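Local coordinates for putative pilus assembly-related protein (Burkholderia pseudomallei, PDB 4DAD), which is a putative pilus assembly-related protein whose portion here is a CheY-like response regulator receiver domain, while the complete protein may also bind and hydrolyse ATP, at residues Leu24-Asp29 and Leu71-Ala76. Sequence-based numbering, arbitrary orientation.
Sequences LVASED and LMIDGA
Leu-24, Val-25 and Ala-26 pair in parallel with Leu-71, Met-72 and Ile-73 through three backbone hydrogen bonds: Met-72 N to Leu-24 O (2.8 Å), Ala-26 N to Met-72 O (2.8 Å) and Asp-74 N to Ala-26 O (2.9 Å). On one face Leu-24 and Leu-71 lie side by side, Leu-24 CD2 meeting Leu-71 CD1 at 3.9 Å, and Leu-71 CD1 reaches Ala-26 CB at 4.1 Å. The other face is looser, Val-25 CG2 coming only to 4.4 Å from selenomethionine Met-72 CB.

Beyond this ladder the contact turns polar and partly exposed at Asp-74 and Asp-29, though Ser-27 stays buried. With OG anti to its backbone N (chi1 179°), Ser-27 donates to the anti lone pair of Asp-74 OD2 at 2.7 Å. Asp-74, the predicted phosphorylation site, is unmodified; its OD1 salt-bridges Arg-32 NH2. Asp-29 N-caps helix 30-43, its OD2 accepting from Arg-32 N and lying 6.7 Å from Asp-74 OD2. An acidic residue after the first strand, beside the aspartate of the third, is characteristic of receiver domains.

Strand 70-74 is the middle strand of the five-stranded parallel sheet; 47-51 and 97-102 flank the pair, and helix 30-43 packs on Val-25 through Leu-33 and Leu-36.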
ATOM      1  N   LEU A  24       1.076 -10.208  13.588  1.00 33.43           N
ATOM      2  CA  LEU A  24       2.396 -10.130  14.219  1.00 31.89           C
ATOM      3  C   LEU A  24       2.593  -8.687  14.678  1.00 36.46           C
ATOM      4  O   LEU A  24       2.464  -7.764  13.862  1.00 37.26           O
ATOM      5  CB  LEU A  24       3.498 -10.575  13.267  1.00 31.49           C
ATOM      6  CG  LEU A  24       4.949 -10.517  13.804  1.00 36.68           C
ATOM      7  CD1 LEU A  24       5.167 -11.492  14.997  1.00 34.96           C
ATOM      8  CD2 LEU A  24       5.929 -10.793  12.686  1.00 40.04           C
ATOM      9  N   VAL A  25       2.809  -8.490  15.989  1.00 33.71           N
ATOM     10  CA  VAL A  25       3.021  -7.162  16.613  1.00 35.41           C
ATOM     11  C   VAL A  25       4.518  -7.039  16.928  1.00 40.15           C
ATOM     12  O   VAL A  25       5.063  -7.895  17.615  1.00 40.43           O
ATOM     13  CB  VAL A  25       2.105  -6.884  17.854  1.00 39.70           C
ATOM     14  CG1 VAL A  25       2.463  -5.549  18.492  1.00 41.71           C
ATOM     15  CG2 VAL A  25       0.636  -6.860  17.452  1.00 38.90           C
ATOM     16  N   ALA A  26       5.191  -6.012  16.383  1.00 38.93           N
ATOM     17  CA  ALA A  26       6.639  -5.860  16.530  1.00 39.33           C
ATOM     18  C   ALA A  26       7.013  -4.564  17.187  1.00 42.83           C
ATOM     19  O   ALA A  26       6.654  -3.508  16.670  1.00 42.38           O
ATOM     20  CB  ALA A  26       7.308  -5.949  15.156  1.00 39.97           C
ATOM     21  N   SER A  27       7.772  -4.636  18.307  1.00 41.33           N
ATOM     22  CA  SER A  27       8.287  -3.460  19.047  1.00 42.82           C
ATOM     23  C   SER A  27       9.539  -3.808  19.878  1.00 49.63           C
ATOM     24  O   SER A  27       9.610  -4.876  20.452  1.00 48.31           O
ATOM     25  CB  SER A  27       7.219  -2.844  19.948  1.00 44.25           C
ATOM     26  OG  SER A  27       7.763  -1.735  20.653  1.00 55.11           O
ATOM     27  N   GLU A  28      10.498  -2.879  19.956  1.00 50.43           N
ATOM     28  CA  GLU A  28      11.771  -2.982  20.684  1.00 51.76           C
ATOM     29  C   GLU A  28      11.537  -2.925  22.188  1.00 54.71           C
ATOM     30  O   GLU A  28      12.313  -3.514  22.947  1.00 54.27           O
ATOM     31  CB  GLU A  28      12.690  -1.815  20.250  1.00 56.05           C
ATOM     32  CG  GLU A  28      14.124  -1.840  20.787  1.00 76.84           C
ATOM     33  CD  GLU A  28      14.421  -1.165  22.118  1.00110.04           C
ATOM     34  OE1 GLU A  28      13.783  -0.133  22.431  1.00121.28           O
ATOM     35  OE2 GLU A  28      15.332  -1.648  22.831  1.00101.78           O
ATOM     36  N   ASP A  29      10.480  -2.191  22.610  1.00 51.60           N
ATOM     37  CA  ASP A  29      10.103  -1.933  24.002  1.00 51.27           C
ATOM     38  C   ASP A  29       9.081  -2.927  24.506  1.00 52.17           C
ATOM     39  O   ASP A  29       7.960  -2.994  24.008  1.00 51.12           O
ATOM     40  CB  ASP A  29       9.561  -0.496  24.171  1.00 54.46           C
ATOM     41  CG  ASP A  29       9.525  -0.046  25.623  1.00 66.18           C
ATOM     42  OD1 ASP A  29      10.591   0.317  26.161  1.00 69.79           O
ATOM     43  OD2 ASP A  29       8.448  -0.116  26.237  1.00 72.09           O
ATOM     44  N   LEU A  71       1.248  -7.379   9.926  1.00 35.29           N
ATOM     45  CA  LEU A  71       2.446  -7.012  10.638  1.00 34.68           C
ATOM     46  C   LEU A  71       2.279  -5.584  11.098  1.00 39.75           C
ATOM     47  O   LEU A  71       2.252  -4.665  10.290  1.00 34.97           O
ATOM     48  CB  LEU A  71       3.704  -7.209   9.765  1.00 34.01           C
ATOM     49  CG  LEU A  71       5.023  -6.607  10.253  1.00 37.34           C
ATOM     50  CD1 LEU A  71       5.367  -7.040  11.662  1.00 35.48           C
ATOM     51  CD2 LEU A  71       6.144  -6.967   9.300  1.00 41.80           C
HETATM   52  N   MSE A  72       2.150  -5.408  12.412  1.00 43.35           N
HETATM   53  CA  MSE A  72       2.040  -4.085  13.003  1.00 47.16           C
HETATM   54  C   MSE A  72       3.391  -3.694  13.601  1.00 48.31           C
HETATM   55  O   MSE A  72       3.850  -4.339  14.546  1.00 47.16           O
HETATM   56  CB  MSE A  72       0.947  -4.085  14.034  1.00 52.43           C
HETATM   57  CG  MSE A  72       0.355  -2.728  14.258  1.00 65.90           C
HETATM   58 SE   MSE A  72      -1.178  -2.904  15.418  0.75 80.01          SE
HETATM   59  CE  MSE A  72      -2.131  -4.308  14.421  1.00 74.90           C
ATOM     60  N   ILE A  73       4.073  -2.709  12.985  1.00 44.77           N
ATOM     61  CA  ILE A  73       5.404  -2.283  13.396  1.00 45.49           C
ATOM     62  C   ILE A  73       5.336  -0.996  14.213  1.00 51.57           C
ATOM     63  O   ILE A  73       4.772  -0.006  13.754  1.00 51.54           O
ATOM     64  CB  ILE A  73       6.353  -2.126  12.167  1.00 49.33           C
ATOM     65  CG1 ILE A  73       6.717  -3.472  11.534  1.00 48.89           C
ATOM     66  CG2 ILE A  73       7.650  -1.373  12.504  1.00 51.87           C
ATOM     67  CD1 ILE A  73       7.060  -3.328   9.979  1.00 59.55           C
ATOM     68  N   ASP A  74       5.970  -1.000  15.399  1.00 50.18           N
ATOM     69  CA  ASP A  74       6.124   0.204  16.202  1.00 53.71           C
ATOM     70  C   ASP A  74       7.304   1.017  15.586  1.00 64.32           C
ATOM     71  O   ASP A  74       8.444   0.533  15.556  1.00 64.73           O
ATOM     72  CB  ASP A  74       6.347  -0.159  17.678  1.00 55.34           C
ATOM     73  CG  ASP A  74       6.733   0.984  18.598  1.00 69.20           C
ATOM     74  OD1 ASP A  74       6.675   2.151  18.156  1.00 73.58           O
ATOM     75  OD2 ASP A  74       7.075   0.714  19.771  1.00 73.77           O
ATOM     76  N   GLY A  75       6.997   2.212  15.069  1.00 65.87           N
ATOM     77  CA  GLY A  75       7.955   3.092  14.398  1.00 69.51           C
ATOM     78  C   GLY A  75       8.573   4.188  15.238  1.00 80.85           C
ATOM     79  O   GLY A  75       8.570   5.352  14.827  1.00 82.97           O
ATOM     80  N   ALA A  76       9.151   3.803  16.403  1.00 81.69           N
ATOM     81  CA  ALA A  76       9.822   4.660  17.392  1.00 86.03           C
ATOM     82  C   ALA A  76      11.014   5.441  16.792  1.00 96.17           C
ATOM     83  O   ALA A  76      11.139   6.654  17.014  1.00 99.23           O
ATOM     84  CB  ALA A  76      10.298   3.815  18.565  1.00 86.05           C
TER